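Local coordinates for protein tyrosine recombinase XerH (Helicobacter pylori, PDB 5JK0) that catalyses the site-specific cutting and rejoining of recombining DNA molecules as a tyrosine recombinase, and takes part in chromosome segregation, at residues 199-204 against 286-291; 187-192 against 204-209; 84-89 against 107-112. All blocks are in the same frame, centred on the assembly; numbering follows the deposited sequence.

Contact 1 of 3, residues 199-204 against 286-291; sequences ARNRLL and QAYLYK. With nucleotides of chain G; nucleotides of chain H.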
loop_
_atom_site.group_PDB
_atom_site.type_symbol
_atom_site.label_atom_id
_atom_site.label_comp_id
_atom_site.label_asym_id
_atom_site.label_seq_id
_atom_site.Cartn_x
_atom_site.Cartn_y
_atom_site.Cartn_z
ATOM N N ALA D 199 15.664 46.995 7.767
ATOM C CA ALA D 199 14.238 47.298 7.837
ATOM C C ALA D 199 13.432 46.393 6.910
ATOM O O ALA D 199 12.397 45.853 7.299
ATOM C CB ALA D 199 13.991 48.761 7.494
ATOM N N ARG D 200 13.921 46.231 5.686
ATOM C CA ARG D 200 13.239 45.430 4.676
ATOM C C ARG D 200 13.184 43.952 5.050
ATOM O O ARG D 200 12.129 43.322 4.974
ATOM C CB ARG D 200 13.929 45.591 3.321
ATOM C CG ARG D 200 13.310 44.773 2.201
ATOM C CD ARG D 200 14.220 44.751 0.987
ATOM N NE ARG D 200 15.494 44.101 1.283
ATOM C CZ ARG D 200 16.548 44.115 0.474
ATOM N NH1 ARG D 200 16.487 44.752 -0.688
ATOM N NH2 ARG D 200 17.666 43.495 0.829
ATOM N N ASN D 201 14.326 43.404 5.450
ATOM C CA ASN D 201 14.429 41.979 5.741
ATOM C C ASN D 201 13.671 41.568 6.998
ATOM O O ASN D 201 13.048 40.508 7.030
ATOM C CB ASN D 201 15.897 41.570 5.862
ATOM C CG ASN D 201 16.645 41.694 4.548
ATOM O OD1 ASN D 201 16.154 42.306 3.599
ATOM N ND2 ASN D 201 17.838 41.116 4.488
ATOM N N ARG D 202 13.725 42.403 8.032
ATOM C CA ARG D 202 13.005 42.110 9.266
ATOM C C ARG D 202 11.501 42.078 9.023
ATOM O O ARG D 202 10.811 41.175 9.491
ATOM C CB ARG D 202 13.339 43.134 10.352
ATOM C CG ARG D 202 14.701 42.933 10.993
ATOM C CD ARG D 202 14.763 43.601 12.355
ATOM N NE ARG D 202 14.508 45.036 12.275
ATOM C CZ ARG D 202 14.267 45.808 13.328
ATOM N NH1 ARG D 202 14.048 47.106 13.166
ATOM N NH2 ARG D 202 14.243 45.284 14.546
ATOM N N LEU D 203 11.000 43.061 8.281
ATOM C CA LEU D 203 9.579 43.131 7.963
ATOM C C LEU D 203 9.141 41.938 7.116
ATOM O O LEU D 203 8.065 41.383 7.325
ATOM C CB LEU D 203 9.255 44.438 7.236
ATOM C CG LEU D 203 7.801 44.634 6.798
ATOM C CD1 LEU D 203 6.863 44.593 7.995
ATOM C CD2 LEU D 203 7.641 45.938 6.034
ATOM N N LEU D 204 9.986 41.546 6.168
ATOM C CA LEU D 204 9.680 40.438 5.268
ATOM C C LEU D 204 9.536 39.115 6.014
ATOM O O LEU D 204 8.570 38.379 5.811
ATOM C CB LEU D 204 10.763 40.312 4.193
ATOM C CG LEU D 204 10.655 39.120 3.240
ATOM C CD1 LEU D 204 9.333 39.149 2.488
ATOM C CD2 LEU D 204 11.825 39.099 2.268
ATOM N N GLN D 286 13.604 33.904 -3.865
ATOM C CA GLN D 286 13.530 32.961 -2.757
ATOM C C GLN D 286 14.924 32.652 -2.213
ATOM O O GLN D 286 15.097 32.414 -1.017
ATOM C CB GLN D 286 12.825 31.675 -3.205
ATOM C CG GLN D 286 12.908 30.511 -2.226
ATOM C CD GLN D 286 14.139 29.648 -2.445
ATOM O OE1 GLN D 286 14.827 29.773 -3.458
ATOM N NE2 GLN D 286 14.426 28.773 -1.489
ATOM N N ALA D 287 15.912 32.664 -3.104
ATOM C CA ALA D 287 17.290 32.348 -2.741
ATOM C C ALA D 287 17.828 33.293 -1.670
ATOM O O ALA D 287 18.484 32.860 -0.721
ATOM C CB ALA D 287 18.181 32.386 -3.974
ATOM N N TYR D 288 17.544 34.583 -1.822
ATOM C CA TYR D 288 17.984 35.575 -0.850
ATOM C C TYR D 288 17.196 35.454 0.450
ATOM O O TYR D 288 17.756 35.585 1.539
ATOM C CB TYR D 288 17.847 36.990 -1.415
ATOM C CG TYR D 288 18.268 38.069 -0.442
ATOM C CD1 TYR D 288 19.608 38.394 -0.273
ATOM C CD2 TYR D 288 17.325 38.762 0.309
ATOM C CE1 TYR D 288 19.998 39.377 0.617
ATOM C CE2 TYR D 288 17.705 39.747 1.201
ATOM C CZ TYR D 288 19.042 40.050 1.350
ATOM O OH TYR D 288 19.422 41.030 2.238
ATOM N N LEU D 289 15.895 35.211 0.326
ATOM C CA LEU D 289 15.027 35.059 1.488
ATOM C C LEU D 289 15.466 33.882 2.354
ATOM O O LEU D 289 15.544 34.001 3.577
ATOM C CB LEU D 289 13.572 34.876 1.051
ATOM C CG LEU D 289 12.569 34.508 2.147
ATOM C CD1 LEU D 289 12.521 35.571 3.236
ATOM C CD2 LEU D 289 11.185 34.283 1.552
ATOM N N TYR D 290 15.752 32.753 1.713
ATOM C CA TYR D 290 16.199 31.555 2.419
ATOM C C TYR D 290 17.480 31.820 3.203
ATOM O O TYR D 290 17.583 31.469 4.379
ATOM C CB TYR D 290 16.420 30.402 1.433
ATOM C CG TYR D 290 16.937 29.133 2.077
ATOM C CD1 TYR D 290 18.302 28.913 2.230
ATOM C CD2 TYR D 290 16.062 28.152 2.529
ATOM C CE1 TYR D 290 18.778 27.761 2.822
ATOM C CE2 TYR D 290 16.531 26.994 3.119
ATOM C CZ TYR D 290 17.890 26.805 3.262
ATOM O OH TYR D 290 18.367 25.654 3.849
ATOM N N LYS D 291 18.452 32.437 2.537
ATOM C CA LYS D 291 19.758 32.698 3.132
ATOM C C LYS D 291 19.641 33.561 4.384
ATOM O O LYS D 291 20.358 33.352 5.361
ATOM C CB LYS D 291 20.678 33.370 2.112
ATOM C CG LYS D 291 22.159 33.244 2.429
ATOM C CD LYS D 291 22.615 31.794 2.362
ATOM C CE LYS D 291 24.117 31.676 2.576
ATOM N NZ LYS D 291 24.595 30.270 2.446
ATOM P P DA G 24 17.067 22.885 3.136
ATOM O OP1 DA G 24 17.315 21.538 3.694
ATOM O OP2 DA G 24 16.657 23.983 4.038
ATOM O "O5'" DA G 24 18.367 23.354 2.325
ATOM C "C5'" DA G 24 19.013 22.438 1.450
ATOM C "C4'" DA G 24 19.992 23.142 0.522
ATOM O "O4'" DA G 24 19.274 23.880 -0.503
ATOM C "C3'" DA G 24 20.939 24.155 1.186
ATOM O "O3'" DA G 24 22.262 23.912 0.739
ATOM C "C2'" DA G 24 20.428 25.496 0.656
ATOM C "C1'" DA G 24 19.970 25.075 -0.725
ATOM N N9 DA G 24 19.098 26.034 -1.398
ATOM C C8 DA G 24 18.222 26.911 -0.819
ATOM N N7 DA G 24 17.576 27.660 -1.683
ATOM C C5 DA G 24 18.065 27.246 -2.914
ATOM C C6 DA G 24 17.785 27.650 -4.234
ATOM N N6 DA G 24 16.899 28.603 -4.541
ATOM N N1 DA G 24 18.449 27.030 -5.231
ATOM C C2 DA G 24 19.334 26.075 -4.924
ATOM N N3 DA G 24 19.684 25.613 -3.725
ATOM C C4 DA G 24 19.005 26.247 -2.754
ATOM P P DC G 23 12.162 27.012 1.182
ATOM O OP1 DC G 23 11.914 27.031 2.641
ATOM O OP2 DC G 23 12.688 28.227 0.519
ATOM O "O5'" DC G 23 13.148 25.795 0.858
ATOM C "C5'" DC G 23 12.780 24.471 1.231
ATOM C "C4'" DC G 23 13.904 23.491 0.945
ATOM O "O4'" DC G 23 14.078 23.354 -0.488
ATOM C "C3'" DC G 23 15.269 23.888 1.504
ATOM O "O3'" DC G 23 15.941 22.736 1.999
ATOM C "C2'" DC G 23 15.983 24.479 0.290
ATOM C "C1'" DC G 23 15.413 23.638 -0.843
ATOM N N1 DC G 23 15.404 24.333 -2.163
ATOM C C2 DC G 23 16.221 23.867 -3.199
ATOM O O2 DC G 23 16.948 22.885 -2.998
ATOM N N3 DC G 23 16.194 24.506 -4.395
ATOM C C4 DC G 23 15.393 25.559 -4.572
ATOM N N4 DC G 23 15.402 26.157 -5.768
ATOM C C5 DC G 23 14.555 26.049 -3.529
ATOM C C6 DC G 23 14.590 25.411 -2.353
ATOM P P DG H 4 19.939 43.194 -2.417
ATOM O OP1 DG H 4 19.455 43.615 -3.750
ATOM O OP2 DG H 4 19.365 43.813 -1.201
ATOM O "O5'" DG H 4 19.789 41.604 -2.278
ATOM C "C5'" DG H 4 19.268 40.825 -3.355
ATOM C "C4'" DG H 4 20.315 40.606 -4.435
ATOM O "O4'" DG H 4 21.568 40.226 -3.830
ATOM C "C3'" DG H 4 20.007 39.481 -5.403
ATOM O "O3'" DG H 4 19.162 39.948 -6.446
ATOM C "C2'" DG H 4 21.394 39.114 -5.931
ATOM C "C1'" DG H 4 22.314 39.444 -4.746
ATOM N N9 DG H 4 22.831 38.267 -4.048
ATOM C C8 DG H 4 22.732 37.993 -2.705
ATOM N N7 DG H 4 23.294 36.868 -2.360
ATOM C C5 DG H 4 23.802 36.361 -3.549
ATOM C C6 DG H 4 24.516 35.164 -3.799
ATOM O O6 DG H 4 24.850 34.287 -2.991
ATOM N N1 DG H 4 24.846 35.032 -5.146
ATOM C C2 DG H 4 24.525 35.940 -6.127
ATOM N N2 DG H 4 24.928 35.638 -7.370
ATOM N N3 DG H 4 23.858 37.066 -5.907
ATOM C C4 DG H 4 23.528 37.211 -4.599
#
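The polar side of this contact gathers on the hydroxyl of Tyr288. Asn201 ND2 donates to Tyr288 OH at 2.8 Å in a nearly straight bond that stays in the amide plane. The amide and the phenol ring stand 72° apart. Arg200 NH2 reaches the same oxygen from further off, a weak and bent bond. With CG of Tyr288 anti to the backbone N (chi1 179°), the ring extends toward helix 198-211. The amide oxygen works too: Arg200 NE donates to Asn201 OD1 at 3.0 Å within the guanidinium plane, which should limit the rotation of both groups.

Segments 199-204 and 286-291 cross almost perpendicularly (-84°); they lie on helices 198-211 and 286-300 in the catalytic domain of a tyrosine recombinase.

Both helices reach the DNA. Arg200 NH2 donates to OP2 of DG4 of chain H at 2.7 Å, and O5' of that nucleotide sits over one face of the Tyr288 ring. On chain G, Gln286 bridges two nucleotides: its OE1 accepts from N6 of DA24 at 2.6 Å and its NE2 donates to OP2 of DC23 at 2.7 Å. Tyr290 lays a ring face on C8 of DA24.

Between the two segments the apolar contact is Leu204 CD2 with Leu289 CD1, 3.7 Å apart; Phe276 and Leu219 also touch Leu204, and Ser215 touches Leu289.

Contact 2 of 3, residues 187-192 against 204-209; sequences SIDKIE and LIKIIV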
loop_
_atom_site.group_PDB
_atom_site.type_symbol
_atom_site.label_atom_id
_atom_site.label_comp_id
_atom_site.label_asym_id
_atom_site.label_seq_id
_atom_site.Cartn_x
_atom_site.Cartn_y
_atom_site.Cartn_z
ATOM N N SER D 187 15.648 36.644 17.743
ATOM C CA SER D 187 16.885 36.633 16.975
ATOM C C SER D 187 16.789 37.496 15.720
ATOM O O SER D 187 17.805 37.954 15.198
ATOM C CB SER D 187 17.257 35.198 16.597
ATOM O OG SER D 187 17.393 34.391 17.754
ATOM N N ILE D 188 15.568 37.713 15.240
ATOM C CA ILE D 188 15.342 38.560 14.074
ATOM C C ILE D 188 15.806 39.988 14.350
ATOM O O ILE D 188 16.415 40.632 13.496
ATOM C CB ILE D 188 13.854 38.572 13.662
ATOM C CG1 ILE D 188 13.400 37.167 13.262
ATOM C CG2 ILE D 188 13.617 39.545 12.517
ATOM C CD1 ILE D 188 11.953 37.095 12.818
ATOM N N ASP D 189 15.526 40.469 15.557
ATOM C CA ASP D 189 15.889 41.827 15.948
ATOM C C ASP D 189 17.292 41.896 16.550
ATOM O O ASP D 189 17.930 42.947 16.532
ATOM C CB ASP D 189 14.871 42.383 16.946
ATOM C CG ASP D 189 13.457 42.375 16.402
ATOM O OD1 ASP D 189 13.285 42.594 15.186
ATOM O OD2 ASP D 189 12.517 42.150 17.193
ATOM N N LYS D 190 17.766 40.773 17.080
ATOM C CA LYS D 190 19.045 40.739 17.782
ATOM C C LYS D 190 20.235 40.543 16.843
ATOM O O LYS D 190 21.351 40.954 17.156
ATOM C CB LYS D 190 19.036 39.632 18.840
ATOM N N ILE D 191 19.994 39.913 15.697
ATOM C CA ILE D 191 21.067 39.624 14.749
ATOM C C ILE D 191 21.533 40.900 14.045
ATOM O O ILE D 191 20.765 41.851 13.885
ATOM C CB ILE D 191 20.622 38.571 13.703
ATOM C CG1 ILE D 191 21.835 37.948 13.007
ATOM C CG2 ILE D 191 19.645 39.174 12.698
ATOM C CD1 ILE D 191 21.485 36.802 12.083
ATOM N N GLU D 192 22.801 40.922 13.644
ATOM C CA GLU D 192 23.384 42.094 13.000
ATOM C C GLU D 192 23.005 42.185 11.526
ATOM O O GLU D 192 23.198 41.237 10.765
ATOM C CB GLU D 192 24.908 42.073 13.144
ATOM N N LEU D 204 9.986 41.546 6.168
ATOM C CA LEU D 204 9.680 40.438 5.268
ATOM C C LEU D 204 9.536 39.115 6.014
ATOM O O LEU D 204 8.570 38.379 5.811
ATOM C CB LEU D 204 10.763 40.312 4.193
ATOM C CG LEU D 204 10.655 39.120 3.240
ATOM C CD1 LEU D 204 9.333 39.149 2.488
ATOM C CD2 LEU D 204 11.825 39.099 2.268
ATOM N N ILE D 205 10.502 38.822 6.878
ATOM C CA ILE D 205 10.533 37.554 7.599
ATOM C C ILE D 205 9.433 37.472 8.657
ATOM O O ILE D 205 8.807 36.426 8.824
ATOM C CB ILE D 205 11.910 37.327 8.260
ATOM C CG1 ILE D 205 13.002 37.277 7.190
ATOM C CG2 ILE D 205 11.916 36.042 9.074
ATOM C CD1 ILE D 205 14.379 36.962 7.726
ATOM N N LYS D 206 9.187 38.575 9.356
ATOM C CA LYS D 206 8.179 38.588 10.414
ATOM C C LYS D 206 6.770 38.339 9.879
ATOM O O LYS D 206 5.982 37.633 10.509
ATOM C CB LYS D 206 8.218 39.908 11.183
ATOM C CG LYS D 206 9.414 40.031 12.109
ATOM C CD LYS D 206 9.202 41.088 13.177
ATOM C CE LYS D 206 10.420 41.182 14.084
ATOM N NZ LYS D 206 10.062 41.554 15.479
ATOM N N ILE D 207 6.455 38.914 8.722
ATOM C CA ILE D 207 5.145 38.716 8.109
ATOM C C ILE D 207 4.930 37.240 7.772
ATOM O O ILE D 207 3.832 36.707 7.938
ATOM C CB ILE D 207 4.982 39.579 6.839
ATOM C CG1 ILE D 207 4.931 41.062 7.208
ATOM C CG2 ILE D 207 3.721 39.194 6.080
ATOM C CD1 ILE D 207 4.783 41.986 6.020
ATOM N N ILE D 208 5.993 36.581 7.322
ATOM C CA ILE D 208 5.946 35.154 7.016
ATOM C C ILE D 208 5.689 34.323 8.271
ATOM O O ILE D 208 4.872 33.402 8.260
ATOM C CB ILE D 208 7.253 34.680 6.349
ATOM C CG1 ILE D 208 7.413 35.334 4.976
ATOM C CG2 ILE D 208 7.272 33.164 6.216
ATOM C CD1 ILE D 208 8.627 34.859 4.213
ATOM N N VAL D 209 6.385 34.659 9.354
ATOM C CA VAL D 209 6.254 33.926 10.610
ATOM C C VAL D 209 4.833 33.988 11.167
ATOM O O VAL D 209 4.272 32.969 11.576
ATOM C CB VAL D 209 7.232 34.462 11.677
ATOM C CG1 VAL D 209 6.986 33.785 13.019
ATOM C CG2 VAL D 209 8.671 34.259 11.230
#
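Lys206 and Asp189 meet at about a right angle, the lysine chain running out from its helix and the carboxylate standing across its end. Lys206 NZ lies 3.1 Å from Asp189 OD2, on the syn lone pair of that oxygen, and makes a weaker, longer bond of 3.4 Å to Asp189 OD1. Beyond CG the lysine is extended through chi2 and chi3 and bends at chi4 (-148°), which brings the ammonium up to the two oxygens. Asp189 OD1 has a second cationic partner in Arg202, so the carboxylate is shared between two basic side chains, a setting that would favour its ionised form.

Beneath the salt bridge Ile188 points at helix 198-211 and crosses both of its partners at a slant. Its two branches divide the work. CG2 of Ile188 packs on CE of Lys206 at 3.9 Å, whereas Ile188 CD1, at the end of the longer arm, touches Ile205 CG2 at 3.9 Å and Lys206 CG at the same distance. The aliphatic part of the lysine therefore roofs the isoleucine while its charged tip serves the aspartate.

The contact joins the last turn of helix 178-190 to the middle of helix 198-211, the next helix of the catalytic domain. Phe184, a turn earlier, extends the apolar seam onto Ile205 and Val209; helix 286-300 backs Ser187 and Ile191, and helix 215-219 meets Leu204 and Ile208.

Contact 3 of 3, residues 84-89 against 107-112; sequences HEYFSK and EVMLAE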
loop_
_atom_site.group_PDB
_atom_site.type_symbol
_atom_site.label_atom_id
_atom_site.label_comp_id
_atom_site.label_asym_id
_atom_site.label_seq_id
_atom_site.Cartn_x
_atom_site.Cartn_y
_atom_site.Cartn_z
ATOM N N HIS D 84 18.774 11.760 -23.719
ATOM C CA HIS D 84 19.344 11.923 -25.049
ATOM C C HIS D 84 20.837 11.621 -25.023
ATOM O O HIS D 84 21.356 10.934 -25.904
ATOM C CB HIS D 84 19.106 13.333 -25.584
ATOM C CG HIS D 84 19.941 13.666 -26.780
ATOM N ND1 HIS D 84 21.126 14.364 -26.687
ATOM C CD2 HIS D 84 19.771 13.383 -28.092
ATOM C CE1 HIS D 84 21.647 14.502 -27.894
ATOM N NE2 HIS D 84 20.845 13.915 -28.764
ATOM N N GLU D 85 21.516 12.139 -24.005
ATOM C CA GLU D 85 22.937 11.874 -23.804
ATOM C C GLU D 85 23.186 10.379 -23.636
ATOM O O GLU D 85 24.141 9.832 -24.188
ATOM C CB GLU D 85 23.454 12.636 -22.583
ATOM C CG GLU D 85 24.881 12.297 -22.189
ATOM C CD GLU D 85 25.295 12.956 -20.887
ATOM O OE1 GLU D 85 25.836 14.080 -20.936
ATOM O OE2 GLU D 85 25.075 12.353 -19.816
ATOM N N TYR D 86 22.316 9.729 -22.872
ATOM C CA TYR D 86 22.377 8.287 -22.673
ATOM C C TYR D 86 22.191 7.537 -23.985
ATOM O O TYR D 86 23.013 6.697 -24.351
ATOM C CB TYR D 86 21.316 7.845 -21.658
ATOM C CG TYR D 86 21.040 6.356 -21.651
ATOM C CD1 TYR D 86 21.878 5.476 -20.975
ATOM C CD2 TYR D 86 19.936 5.831 -22.313
ATOM C CE1 TYR D 86 21.627 4.113 -20.966
ATOM C CE2 TYR D 86 19.679 4.473 -22.311
ATOM C CZ TYR D 86 20.526 3.620 -21.636
ATOM O OH TYR D 86 20.269 2.267 -21.634
ATOM N N PHE D 87 21.110 7.850 -24.692
ATOM C CA PHE D 87 20.742 7.130 -25.906
ATOM C C PHE D 87 21.789 7.263 -27.011
ATOM O O PHE D 87 22.003 6.329 -27.782
ATOM C CB PHE D 87 19.382 7.616 -26.418
ATOM C CG PHE D 87 18.909 6.903 -27.654
ATOM C CD1 PHE D 87 18.340 5.642 -27.568
ATOM C CD2 PHE D 87 19.032 7.492 -28.902
ATOM C CE1 PHE D 87 17.907 4.981 -28.702
ATOM C CE2 PHE D 87 18.600 6.837 -30.041
ATOM C CZ PHE D 87 18.034 5.581 -29.940
ATOM N N SER D 88 22.439 8.419 -27.084
ATOM C CA SER D 88 23.413 8.677 -28.141
ATOM C C SER D 88 24.631 7.762 -28.040
ATOM O O SER D 88 25.241 7.417 -29.052
ATOM C CB SER D 88 23.858 10.141 -28.111
ATOM O OG SER D 88 24.492 10.458 -26.885
ATOM N N LYS D 89 24.979 7.365 -26.820
ATOM C CA LYS D 89 26.142 6.511 -26.610
ATOM C C LYS D 89 25.753 5.059 -26.338
ATOM O O LYS D 89 26.540 4.146 -26.586
ATOM C CB LYS D 89 26.997 7.047 -25.458
ATOM C CG LYS D 89 26.269 7.147 -24.126
ATOM C CD LYS D 89 27.181 7.694 -23.041
ATOM C CE LYS D 89 26.464 7.785 -21.704
ATOM N NZ LYS D 89 27.361 8.294 -20.629
ATOM N N GLU D 107 10.563 -0.220 -22.754
ATOM C CA GLU D 107 10.439 -0.040 -21.313
ATOM C C GLU D 107 11.683 -0.524 -20.571
ATOM O O GLU D 107 12.055 0.034 -19.539
ATOM C CB GLU D 107 9.199 -0.773 -20.803
ATOM C CG GLU D 107 8.529 -0.116 -19.614
ATOM C CD GLU D 107 7.107 -0.605 -19.412
ATOM O OE1 GLU D 107 6.696 -1.543 -20.127
ATOM O OE2 GLU D 107 6.400 -0.049 -18.548
ATOM N N VAL D 108 12.320 -1.565 -21.100
ATOM C CA VAL D 108 13.535 -2.108 -20.502
ATOM C C VAL D 108 14.674 -1.092 -20.568
ATOM O O VAL D 108 15.400 -0.895 -19.592
ATOM C CB VAL D 108 13.971 -3.414 -21.198
ATOM C CG1 VAL D 108 15.334 -3.868 -20.689
ATOM C CG2 VAL D 108 12.928 -4.498 -20.985
ATOM N N MET D 109 14.815 -0.441 -21.720
ATOM C CA MET D 109 15.849 0.573 -21.905
ATOM C C MET D 109 15.661 1.744 -20.947
ATOM O O MET D 109 16.625 2.242 -20.366
ATOM C CB MET D 109 15.856 1.079 -23.349
ATOM C CG MET D 109 16.836 2.216 -23.591
ATOM S SD MET D 109 16.708 2.952 -25.230
ATOM C CE MET D 109 17.262 1.599 -26.265
ATOM N N LEU D 110 14.414 2.177 -20.782
ATOM C CA LEU D 110 14.106 3.292 -19.893
ATOM C C LEU D 110 14.388 2.920 -18.439
ATOM O O LEU D 110 14.840 3.752 -17.653
ATOM C CB LEU D 110 12.649 3.734 -20.054
ATOM C CG LEU D 110 12.225 4.239 -21.438
ATOM C CD1 LEU D 110 10.861 4.907 -21.376
ATOM C CD2 LEU D 110 13.259 5.191 -22.015
ATOM N N ALA D 111 14.118 1.666 -18.091
ATOM C CA ALA D 111 14.376 1.174 -16.740
ATOM C C ALA D 111 15.871 1.165 -16.438
ATOM O O ALA D 111 16.290 1.495 -15.328
ATOM C CB ALA D 111 13.791 -0.218 -16.561
ATOM N N GLU D 112 16.669 0.791 -17.433
ATOM C CA GLU D 112 18.120 0.765 -17.284
ATOM C C GLU D 112 18.684 2.178 -17.175
ATOM O O GLU D 112 19.610 2.426 -16.403
ATOM C CB GLU D 112 18.771 0.023 -18.454
ATOM C CG GLU D 112 18.462 -1.466 -18.487
ATOM C CD GLU D 112 19.213 -2.199 -19.583
ATOM O OE1 GLU D 112 19.906 -1.534 -20.383
ATOM O OE2 GLU D 112 19.113 -3.442 -19.642
HETATM O O HOH W 1 21.664 0.601 -20.523
#
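Met109 lies along the edges of two aromatic rings, touching Tyr86 with its CG and Phe87 with its sulfur. The tyrosine contact is apolar: Tyr86 CE2 comes to 3.8 Å from Met109 CG, which sits near the ring plane, at the rim. One atom further out, Met109 SD approaches Phe87 CD1 at 3.9 Å and stands 5.2 Å from the centroid of the Phe87 ring, 83° off the ring normal. This is a Met-aromatic contact of the edge-on kind, in which the sulfur faces the ring hydrogens rather than the pi cloud. The methionine is extended through its first two torsions (chi1 176°), carrying the sulfur far enough to reach the second ring, and bends only at chi3.

The polar end of Tyr86 is reached through solvent. A water in the plane of the ring donates to Glu112 OE1 at 2.8 Å; its approach to Tyr86 OH, 2.4 Å, is doubtfully short. It apparently links two groups whose direct separation, Tyr86 OH to Glu112 OE1, is 4.0 Å. The other oxygen of this carboxylate, Glu112 OE2, forms a salt bridge with Arg25 of the third subunit, and Tyr86 itself packs on Phe43 of that subunit. Within the chain, Leu16 touches Phe87, Phe99 touches Met109 and Phe113 meets the Tyr86 ring.

Segments 84-89 and 107-112, on helices 74-93 and 107-117, cross at 115°. The contact belongs to the helical core-binding domain, the SAM-like N-terminal domain of phage-integrase-family recombinases, and its border lies against another subunit.

Contacts 1 and 2 belong to the catalytic domain and share helix 198-211, with Leu204 common to both; their centres are 8 Å apart. They touch directly through the Arg202 to Asp189 salt bridge and where Leu289 packs on Ile208. Contact 3 stands apart in the core-binding domain, on the opposite side of the chain's centre, its own centre about 43 Å from that of contact 1 and about 48 Å from that of contact 2. Contacts 1 and 3 are buried, contact 2 only partly. Chemistry follows place: contact 1, at the DNA, is rich in hydrogen bonds; contact 2 sets a charged pair beside a small isoleucine contact; contact 3 is aromatic and sulfur-based, with water and another subunit at its margin.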